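VP2 (Primate bocaparvovirus 1, PDB 7L0Y) assembles as 60 copies into the T=1 icosahedral capsid of human bocavirus 1, the protein shell that encloses the viral genome. Local coordinates at residues T69-F74 / F200-S205; S63-T68 / Y195-F200; G478-G483 / Y505-P510. All blocks are in the same frame, centred on the assembly; numbering follows the deposited sequence.

Interaction 1 of 3, residues T69-F74 / F200-S205; sequences TPWTYF and FLLENS
Trp71 carries this contact, with Leu202 at one face of its indole and Glu203 at the edge. Thr69 OG1 accepts a hydrogen bond from Trp71 N at 3.3 Å, which makes an ST turn. Pro70 turns the corner of the chain, and its CG lies 4.3 Å from Glu203 OE2. Trp71 comes next, on strand 71-74. This strand belongs to the jelly roll of the parvovirus capsid protein, where it pairs antiparallel with strands 161-169 and 424-429. CG of Trp71 stands anti to the carbonyl carbon (chi1 -69°), which turns the indole toward the short 3-10 segment 202-204. Leu202 CB sits over the five-membered ring, 3.6 Å from its centroid, as a CH-pi contact. Leu202 CD2 extends this cover to Trp71 CD1. Trp71 NE1 gives its N-H to Glu203 OE2 at 3.3 Å, with a bent N-H...O angle of 146°. The ring and carboxylate planes lie 72° apart, and NE1 reaches OE2 from above the carboxylate plane. The other oxygen, Glu203 OE1, is hydrogen-bonded to Tyr49 OH. Lys428 of strand 424-429 makes a cation-pi contact with Trp71 and also touches the Glu203 side chain.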
loop_
_atom_site.group_PDB
_atom_site.type_symbol
_atom_site.label_atom_id
_atom_site.label_comp_id
_atom_site.label_asym_id
_atom_site.label_seq_id
_atom_site.Cartn_x
_atom_site.Cartn_y
_atom_site.Cartn_z
ATOM N N THR A 69 -70.376 43.292 -70.777
ATOM C CA THR A 69 -70.079 43.417 -69.363
ATOM C C THR A 69 -69.440 44.770 -69.097
ATOM O O THR A 69 -68.975 45.436 -70.027
ATOM C CB THR A 69 -69.142 42.298 -68.911
ATOM O OG1 THR A 69 -67.858 42.497 -69.497
ATOM C CG2 THR A 69 -69.667 40.958 -69.376
ATOM N N PRO A 70 -69.436 45.233 -67.848
ATOM C CA PRO A 70 -68.649 46.422 -67.505
ATOM C C PRO A 70 -67.147 46.215 -67.591
ATOM O O PRO A 70 -66.405 47.195 -67.509
ATOM C CB PRO A 70 -69.093 46.722 -66.072
ATOM C CG PRO A 70 -69.556 45.422 -65.554
ATOM C CD PRO A 70 -70.196 44.729 -66.696
ATOM N N TRP A 71 -66.683 44.983 -67.713
ATOM C CA TRP A 71 -65.281 44.613 -67.661
ATOM C C TRP A 71 -64.557 44.822 -68.991
ATOM O O TRP A 71 -65.148 44.824 -70.069
ATOM C CB TRP A 71 -65.161 43.156 -67.249
ATOM C CG TRP A 71 -65.556 42.918 -65.853
ATOM C CD1 TRP A 71 -66.805 42.673 -65.391
ATOM C CD2 TRP A 71 -64.690 42.854 -64.731
ATOM N NE1 TRP A 71 -66.779 42.489 -64.043
ATOM C CE2 TRP A 71 -65.486 42.582 -63.611
ATOM C CE3 TRP A 71 -63.319 43.002 -64.561
ATOM C CZ2 TRP A 71 -64.958 42.458 -62.343
ATOM C CZ3 TRP A 71 -62.801 42.886 -63.304
ATOM C CH2 TRP A 71 -63.614 42.623 -62.209
ATOM N N THR A 72 -63.242 44.982 -68.885
ATOM C CA THR A 72 -62.317 44.932 -70.004
ATOM C C THR A 72 -61.247 43.904 -69.681
ATOM O O THR A 72 -61.135 43.435 -68.551
ATOM C CB THR A 72 -61.656 46.287 -70.295
ATOM O OG1 THR A 72 -60.988 46.765 -69.125
ATOM C CG2 THR A 72 -62.663 47.305 -70.740
ATOM N N TYR A 73 -60.467 43.535 -70.686
ATOM C CA TYR A 73 -59.524 42.445 -70.518
ATOM C C TYR A 73 -58.256 42.709 -71.310
ATOM O O TYR A 73 -58.240 43.487 -72.261
ATOM C CB TYR A 73 -60.151 41.114 -70.943
ATOM C CG TYR A 73 -60.511 41.066 -72.399
ATOM C CD1 TYR A 73 -59.637 40.532 -73.329
ATOM C CD2 TYR A 73 -61.710 41.582 -72.849
ATOM C CE1 TYR A 73 -59.954 40.498 -74.644
ATOM C CE2 TYR A 73 -62.033 41.553 -74.167
ATOM C CZ TYR A 73 -61.156 41.011 -75.063
ATOM O OH TYR A 73 -61.482 40.977 -76.392
ATOM N N PHE A 74 -57.190 42.038 -70.892
ATOM C CA PHE A 74 -55.913 42.025 -71.584
ATOM C C PHE A 74 -55.838 40.830 -72.518
ATOM O O PHE A 74 -56.160 39.706 -72.129
ATOM C CB PHE A 74 -54.753 41.973 -70.591
ATOM C CG PHE A 74 -54.612 43.199 -69.762
ATOM C CD1 PHE A 74 -53.879 44.267 -70.214
ATOM C CD2 PHE A 74 -55.217 43.293 -68.530
ATOM C CE1 PHE A 74 -53.766 45.411 -69.470
ATOM C CE2 PHE A 74 -55.089 44.433 -67.775
ATOM C CZ PHE A 74 -54.359 45.491 -68.245
ATOM N N PHE A 200 -73.167 34.975 -66.684
ATOM C CA PHE A 200 -71.905 35.040 -65.978
ATOM C C PHE A 200 -71.638 36.459 -65.523
ATOM O O PHE A 200 -71.740 37.409 -66.298
ATOM C CB PHE A 200 -70.766 34.544 -66.848
ATOM C CG PHE A 200 -70.877 33.109 -67.200
ATOM C CD1 PHE A 200 -70.423 32.139 -66.333
ATOM C CD2 PHE A 200 -71.450 32.721 -68.389
ATOM C CE1 PHE A 200 -70.528 30.822 -66.649
ATOM C CE2 PHE A 200 -71.557 31.400 -68.709
ATOM C CZ PHE A 200 -71.096 30.448 -67.839
ATOM N N LEU A 201 -71.314 36.575 -64.254
ATOM C CA LEU A 201 -70.931 37.810 -63.611
ATOM C C LEU A 201 -69.521 37.615 -63.111
ATOM O O LEU A 201 -69.239 36.628 -62.433
ATOM C CB LEU A 201 -71.848 38.110 -62.440
ATOM C CG LEU A 201 -73.297 38.296 -62.829
ATOM C CD1 LEU A 201 -74.185 38.311 -61.608
ATOM C CD2 LEU A 201 -73.357 39.601 -63.529
ATOM N N LEU A 202 -68.629 38.537 -63.438
ATOM C CA LEU A 202 -67.282 38.360 -62.935
ATOM C C LEU A 202 -67.217 38.601 -61.435
ATOM O O LEU A 202 -66.298 38.107 -60.781
ATOM C CB LEU A 202 -66.305 39.270 -63.675
ATOM C CG LEU A 202 -65.912 38.886 -65.107
ATOM C CD1 LEU A 202 -65.618 37.413 -65.181
ATOM C CD2 LEU A 202 -67.024 39.195 -66.075
ATOM N N GLU A 203 -68.190 39.319 -60.879
ATOM C CA GLU A 203 -68.313 39.628 -59.458
ATOM C C GLU A 203 -68.548 38.403 -58.608
ATOM O O GLU A 203 -68.449 38.476 -57.384
ATOM C CB GLU A 203 -69.451 40.624 -59.258
ATOM C CG GLU A 203 -69.159 42.009 -59.806
ATOM C CD GLU A 203 -69.268 42.096 -61.315
ATOM O OE1 GLU A 203 -69.511 41.065 -61.963
ATOM O OE2 GLU A 203 -69.100 43.201 -61.861
ATOM N N ASN A 204 -68.853 37.285 -59.239
ATOM C CA ASN A 204 -69.083 36.008 -58.596
ATOM C C ASN A 204 -67.797 35.365 -58.097
ATOM O O ASN A 204 -67.844 34.261 -57.558
ATOM C CB ASN A 204 -69.797 35.099 -59.597
ATOM C CG ASN A 204 -70.538 33.976 -58.942
ATOM O OD1 ASN A 204 -71.027 34.109 -57.823
ATOM N ND2 ASN A 204 -70.645 32.860 -59.641
ATOM N N SER A 205 -66.649 35.985 -58.324
ATOM C CA SER A 205 -65.368 35.461 -57.878
ATOM C C SER A 205 -64.627 36.521 -57.067
ATOM O O SER A 205 -65.131 37.616 -56.827
ATOM C CB SER A 205 -64.546 34.975 -59.075
ATOM O OG SER A 205 -64.246 36.031 -59.967
#

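Interaction 2 of 3, residues S63-T68 / Y195-F200; sequences SQRCVT and YQMPFF
Arg65 and Met197 lie aslant of each other, while Val67 and Phe199 cross at about a right angle. Two side chains of strand 65-69 thus meet two from the loop that follows helix 189-195. Strand 65-69 pairs antiparallel with strands 50-53 and 161-169, and it leads into strand 71-74 of the parvovirus jelly roll.

The Arg65 chain is extended from CG to NE. CG stands anti to the backbone N (chi1 -170°), and the chain runs out toward the loop. Met197 starts with its CG in the same relation to its own N. Its extended first two torsions put SD beside the arginine, and the bend at chi3 (69°) swings CE onto it. Met197 CE lies 3.5 Å from Arg65 NE, and Met197 SD lies 3.6 Å from the same nitrogen. The methyl group approaches the guanidinium obliquely. SD also lies beside the aliphatic part of the arginine, 3.9 Å from Arg65 CD. No hydrogen bond joins the two segments.

The second pair is purely apolar. Val67 approaches the edge of the Phe199 ring, near its plane.

One neighbouring subunit reaches both pairs: its Tyr487 O takes a weak hydrogen bond from Arg65 NH2, and its His492 meets the Phe199 ring with planes about 75° apart. A different subunit grips the loop backbone, where its Arg469 NE bonds Met197 O and its Asn467 OD1 takes the N-H of Phe199. Both lie in the segment assigned as the nuclear localization signal, so at least these two residues of it sit at this interface. The touch between the valine and the phenylalanine is a single one, Val67 CG2 to Phe199 CE1, at 4.1 Å.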
loop_
_atom_site.group_PDB
_atom_site.type_symbol
_atom_site.label_atom_id
_atom_site.label_comp_id
_atom_site.label_asym_id
_atom_site.label_seq_id
_atom_site.Cartn_x
_atom_site.Cartn_y
_atom_site.Cartn_z
ATOM N N SER A 63 -78.209 36.173 -86.755
ATOM C CA SER A 63 -78.828 36.317 -85.445
ATOM C C SER A 63 -77.790 36.041 -84.365
ATOM O O SER A 63 -77.392 34.889 -84.158
ATOM C CB SER A 63 -80.018 35.370 -85.296
ATOM O OG SER A 63 -80.666 35.559 -84.052
ATOM N N GLN A 64 -77.367 37.094 -83.673
ATOM C CA GLN A 64 -76.466 36.959 -82.543
ATOM C C GLN A 64 -77.160 37.447 -81.289
ATOM O O GLN A 64 -78.036 38.313 -81.327
ATOM C CB GLN A 64 -75.157 37.737 -82.728
ATOM C CG GLN A 64 -74.204 37.141 -83.734
ATOM C CD GLN A 64 -73.716 35.783 -83.307
ATOM O OE1 GLN A 64 -73.480 35.555 -82.130
ATOM N NE2 GLN A 64 -73.564 34.872 -84.257
ATOM N N ARG A 65 -76.751 36.869 -80.174
ATOM C CA ARG A 65 -77.183 37.323 -78.868
ATOM C C ARG A 65 -75.940 37.419 -78.009
ATOM O O ARG A 65 -75.222 36.432 -77.846
ATOM C CB ARG A 65 -78.181 36.361 -78.242
ATOM C CG ARG A 65 -78.844 36.882 -77.002
ATOM C CD ARG A 65 -79.648 35.774 -76.405
ATOM N NE ARG A 65 -80.413 36.193 -75.245
ATOM C CZ ARG A 65 -81.683 36.547 -75.308
ATOM N NH1 ARG A 65 -82.302 36.475 -76.472
ATOM N NH2 ARG A 65 -82.330 36.925 -74.215
ATOM N N CYS A 66 -75.670 38.600 -77.485
ATOM C CA CYS A 66 -74.478 38.786 -76.685
ATOM C C CYS A 66 -74.852 39.481 -75.396
ATOM O O CYS A 66 -75.767 40.298 -75.354
ATOM C CB CYS A 66 -73.419 39.611 -77.411
ATOM S SG CYS A 66 -74.013 41.220 -77.967
ATOM N N VAL A 67 -74.131 39.142 -74.348
ATOM C CA VAL A 67 -74.148 39.894 -73.110
ATOM C C VAL A 67 -72.828 40.633 -72.989
ATOM O O VAL A 67 -71.753 40.028 -73.059
ATOM C CB VAL A 67 -74.436 38.984 -71.911
ATOM C CG1 VAL A 67 -73.771 37.708 -72.121
ATOM C CG2 VAL A 67 -73.904 39.611 -70.635
ATOM N N THR A 68 -72.917 41.945 -72.846
ATOM C CA THR A 68 -71.764 42.805 -72.675
ATOM C C THR A 68 -71.608 43.151 -71.205
ATOM O O THR A 68 -72.591 43.278 -70.475
ATOM C CB THR A 68 -71.902 44.074 -73.514
ATOM O OG1 THR A 68 -73.131 44.728 -73.187
ATOM C CG2 THR A 68 -71.897 43.741 -74.983
ATOM N N TYR A 195 -84.280 28.875 -71.151
ATOM C CA TYR A 195 -84.372 28.732 -69.704
ATOM C C TYR A 195 -83.032 28.360 -69.095
ATOM O O TYR A 195 -82.719 28.768 -67.976
ATOM C CB TYR A 195 -85.418 27.691 -69.334
ATOM C CG TYR A 195 -86.809 28.073 -69.725
ATOM C CD1 TYR A 195 -87.207 29.393 -69.703
ATOM C CD2 TYR A 195 -87.738 27.113 -70.086
ATOM C CE1 TYR A 195 -88.472 29.751 -70.055
ATOM C CE2 TYR A 195 -89.014 27.467 -70.439
ATOM C CZ TYR A 195 -89.376 28.790 -70.419
ATOM O OH TYR A 195 -90.649 29.159 -70.765
ATOM N N GLN A 196 -82.249 27.553 -69.792
ATOM C CA GLN A 196 -80.953 27.128 -69.298
ATOM C C GLN A 196 -79.801 27.941 -69.866
ATOM O O GLN A 196 -78.642 27.583 -69.650
ATOM C CB GLN A 196 -80.778 25.635 -69.546
ATOM C CG GLN A 196 -81.017 25.227 -70.946
ATOM C CD GLN A 196 -81.030 23.735 -71.101
ATOM O OE1 GLN A 196 -81.085 23.006 -70.124
ATOM N NE2 GLN A 196 -81.031 23.270 -72.341
ATOM N N MET A 197 -80.086 29.000 -70.602
ATOM C CA MET A 197 -79.032 29.894 -71.056
ATOM C C MET A 197 -78.279 30.473 -69.865
ATOM O O MET A 197 -78.893 31.099 -68.993
ATOM C CB MET A 197 -79.610 31.018 -71.902
ATOM C CG MET A 197 -78.606 32.081 -72.246
ATOM S SD MET A 197 -79.247 33.321 -73.376
ATOM C CE MET A 197 -80.430 34.164 -72.355
ATOM N N PRO A 198 -76.968 30.297 -69.792
ATOM C CA PRO A 198 -76.225 30.741 -68.618
ATOM C C PRO A 198 -76.037 32.244 -68.588
ATOM O O PRO A 198 -76.190 32.952 -69.582
ATOM C CB PRO A 198 -74.882 30.027 -68.774
ATOM C CG PRO A 198 -74.732 29.888 -70.197
ATOM C CD PRO A 198 -76.085 29.646 -70.766
ATOM N N PHE A 199 -75.692 32.726 -67.410
ATOM C CA PHE A 199 -75.349 34.119 -67.222
ATOM C C PHE A 199 -74.157 34.194 -66.293
ATOM O O PHE A 199 -74.123 33.522 -65.263
ATOM C CB PHE A 199 -76.543 34.912 -66.701
ATOM C CG PHE A 199 -76.214 36.308 -66.343
ATOM C CD1 PHE A 199 -75.598 37.129 -67.257
ATOM C CD2 PHE A 199 -76.628 36.842 -65.148
ATOM C CE1 PHE A 199 -75.297 38.418 -66.939
ATOM C CE2 PHE A 199 -76.353 38.139 -64.837
ATOM C CZ PHE A 199 -75.690 38.930 -65.737
ATOM N N PHE A 200 -73.167 34.975 -66.684
ATOM C CA PHE A 200 -71.905 35.040 -65.978
ATOM C C PHE A 200 -71.638 36.459 -65.523
ATOM O O PHE A 200 -71.740 37.409 -66.298
ATOM C CB PHE A 200 -70.766 34.544 -66.848
ATOM C CG PHE A 200 -70.877 33.109 -67.200
ATOM C CD1 PHE A 200 -70.423 32.139 -66.333
ATOM C CD2 PHE A 200 -71.450 32.721 -68.389
ATOM C CE1 PHE A 200 -70.528 30.822 -66.649
ATOM C CE2 PHE A 200 -71.557 31.400 -68.709
ATOM C CZ PHE A 200 -71.096 30.448 -67.839
#

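Interaction 3 of 3, residues G478-G483 / Y505-P510; sequences GMSLGG and YDQCMP
The Gln507 chain is straight beyond CG (chi2 174°), and it carries the carboxamide to Gly478 O and the Ser480 hydroxyl. Met479 folds back at chi2 instead, which lays its sulfur along the aliphatic part of the glutamine. SD of Met479 lies 3.8 Å from both CB and CG of Gln507. The two side chains run past each other in opposite directions.

Gln507 NE2 uses both of its N-H groups. One goes to Gly478 O at 3.2 Å. It arrives in the carbonyl plane on a lone pair, with a C=O...N angle of 130°. The other goes to Ser480 OG at 3.1 Å. Both bonds are nearly straight, at 164°, and both acceptors lie close to the plane of the amide. Ser480 N is also near NE2 but is no partner of it; it is hydrogen-bonded to Thr490 OG1. Gln507 OE1 accepts from Thr503 N and Ser504 N.

Gln507 itself lies inside the type I beta turn from Asp506 to Met509. The contact joins two parts of the long loop between strand 446-462 and strand 516-517. Tyr195 and Pro470 of two other subunits pack on Met479.

Four hydrogen bonds hold the amide, which fixes its rotation and supports the modelled placing of nitrogen and oxygen. The bonds are present at pH 2.6, and neither an amide nor a serine hydroxyl is expected to titrate in that range, so the grip itself probably does not depend on protonation.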
loop_
_atom_site.group_PDB
_atom_site.type_symbol
_atom_site.label_atom_id
_atom_site.label_comp_id
_atom_site.label_asym_id
_atom_site.label_seq_id
_atom_site.Cartn_x
_atom_site.Cartn_y
_atom_site.Cartn_z
ATOM N N GLY A 478 -35.904 41.988 -98.558
ATOM C CA GLY A 478 -37.240 41.684 -99.037
ATOM C C GLY A 478 -38.283 42.692 -98.597
ATOM O O GLY A 478 -39.458 42.565 -98.950
ATOM N N MET A 479 -37.881 43.691 -97.822
ATOM C CA MET A 479 -38.789 44.738 -97.381
ATOM C C MET A 479 -39.086 45.707 -98.523
ATOM O O MET A 479 -38.449 45.683 -99.576
ATOM C CB MET A 479 -38.212 45.466 -96.172
ATOM C CG MET A 479 -37.900 44.500 -95.047
ATOM S SD MET A 479 -39.351 43.574 -94.524
ATOM C CE MET A 479 -38.608 42.367 -93.444
ATOM N N SER A 480 -40.119 46.522 -98.329
ATOM C CA SER A 480 -40.553 47.482 -99.332
ATOM C C SER A 480 -40.627 48.881 -98.733
ATOM O O SER A 480 -40.574 49.065 -97.517
ATOM C CB SER A 480 -41.913 47.097 -99.923
ATOM O OG SER A 480 -42.925 47.140 -98.941
ATOM N N LEU A 481 -40.725 49.872 -99.614
ATOM C CA LEU A 481 -40.859 51.263 -99.199
ATOM C C LEU A 481 -42.327 51.639 -99.057
ATOM O O LEU A 481 -43.182 51.155 -99.803
ATOM C CB LEU A 481 -40.182 52.213 -100.190
ATOM C CG LEU A 481 -38.676 52.181 -100.461
ATOM C CD1 LEU A 481 -38.292 50.908 -101.144
ATOM C CD2 LEU A 481 -38.297 53.304 -101.376
ATOM N N GLY A 482 -42.617 52.508 -98.094
ATOM C CA GLY A 482 -43.982 52.924 -97.832
ATOM C C GLY A 482 -44.015 54.271 -97.147
ATOM O O GLY A 482 -43.001 54.957 -97.020
ATOM N N GLY A 483 -45.212 54.645 -96.713
ATOM C CA GLY A 483 -45.425 55.944 -96.110
ATOM C C GLY A 483 -45.640 57.024 -97.144
ATOM O O GLY A 483 -45.726 56.775 -98.348
ATOM N N TYR A 505 -46.612 38.769 -97.362
ATOM C CA TYR A 505 -46.556 37.685 -96.395
ATOM C C TYR A 505 -45.122 37.374 -95.993
ATOM O O TYR A 505 -44.858 37.002 -94.846
ATOM C CB TYR A 505 -47.244 36.459 -96.990
ATOM C CG TYR A 505 -47.181 35.220 -96.151
ATOM C CD1 TYR A 505 -47.963 35.090 -95.023
ATOM C CD2 TYR A 505 -46.364 34.169 -96.505
ATOM C CE1 TYR A 505 -47.919 33.961 -94.264
ATOM C CE2 TYR A 505 -46.312 33.035 -95.753
ATOM C CZ TYR A 505 -47.092 32.932 -94.632
ATOM O OH TYR A 505 -47.043 31.791 -93.869
ATOM N N ASP A 506 -44.180 37.529 -96.921
ATOM C CA ASP A 506 -42.789 37.236 -96.605
ATOM C C ASP A 506 -42.171 38.313 -95.730
ATOM O O ASP A 506 -41.247 38.029 -94.962
ATOM C CB ASP A 506 -41.982 37.059 -97.886
ATOM C CG ASP A 506 -42.280 35.752 -98.582
ATOM O OD1 ASP A 506 -42.846 34.849 -97.933
ATOM O OD2 ASP A 506 -41.949 35.620 -99.779
ATOM N N GLN A 507 -42.658 39.548 -95.829
ATOM C CA GLN A 507 -42.173 40.590 -94.936
ATOM C C GLN A 507 -42.592 40.320 -93.502
ATOM O O GLN A 507 -41.972 40.830 -92.565
ATOM C CB GLN A 507 -42.680 41.947 -95.398
ATOM C CG GLN A 507 -42.129 42.354 -96.731
ATOM C CD GLN A 507 -42.735 43.628 -97.237
ATOM O OE1 GLN A 507 -43.814 44.023 -96.817
ATOM N NE2 GLN A 507 -42.058 44.266 -98.168
ATOM N N CYS A 508 -43.633 39.517 -93.312
ATOM C CA CYS A 508 -44.009 39.067 -91.985
ATOM C C CYS A 508 -43.110 37.958 -91.470
ATOM O O CYS A 508 -43.234 37.582 -90.301
ATOM C CB CYS A 508 -45.459 38.608 -91.994
ATOM S SG CYS A 508 -46.640 39.916 -92.315
ATOM N N MET A 509 -42.209 37.441 -92.303
ATOM C CA MET A 509 -41.202 36.460 -91.932
ATOM C C MET A 509 -41.837 35.199 -91.367
ATOM O O MET A 509 -41.733 34.932 -90.165
ATOM C CB MET A 509 -40.232 37.072 -90.929
ATOM C CG MET A 509 -39.415 38.194 -91.500
ATOM S SD MET A 509 -38.381 38.977 -90.264
ATOM C CE MET A 509 -39.602 39.957 -89.394
ATOM N N PRO A 510 -42.501 34.399 -92.196
ATOM C CA PRO A 510 -43.089 33.155 -91.703
ATOM C C PRO A 510 -42.021 32.144 -91.324
ATOM O O PRO A 510 -40.847 32.281 -91.660
ATOM C CB PRO A 510 -43.919 32.670 -92.890
ATOM C CG PRO A 510 -43.239 33.247 -94.054
ATOM C CD PRO A 510 -42.730 34.575 -93.636
#

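Overall arrangement
From the N terminus, strand 65-69 comes first and takes part in interaction 2. The chain turns a corner at Pro70, and strand 71-74 enters interaction 1. The partners follow in the same order, 195-200 and then 200-205. The two contacts therefore cross in sequence and share Phe200. Each closes a long loop of about 125 residues. Together they tie consecutive strands to the link between helix 189-195 and strand 208-210. The centres of interactions 1 and 2 lie about 14 Å apart. Interaction 3 follows in series. It closes a loop of 21 residues and ties two parts of the long loop between strands 446-462 and 516-517. It lies on the opposite side of the chain's centre, about 39 Å from interaction 1 and about 42 Å from interaction 2, centre to centre.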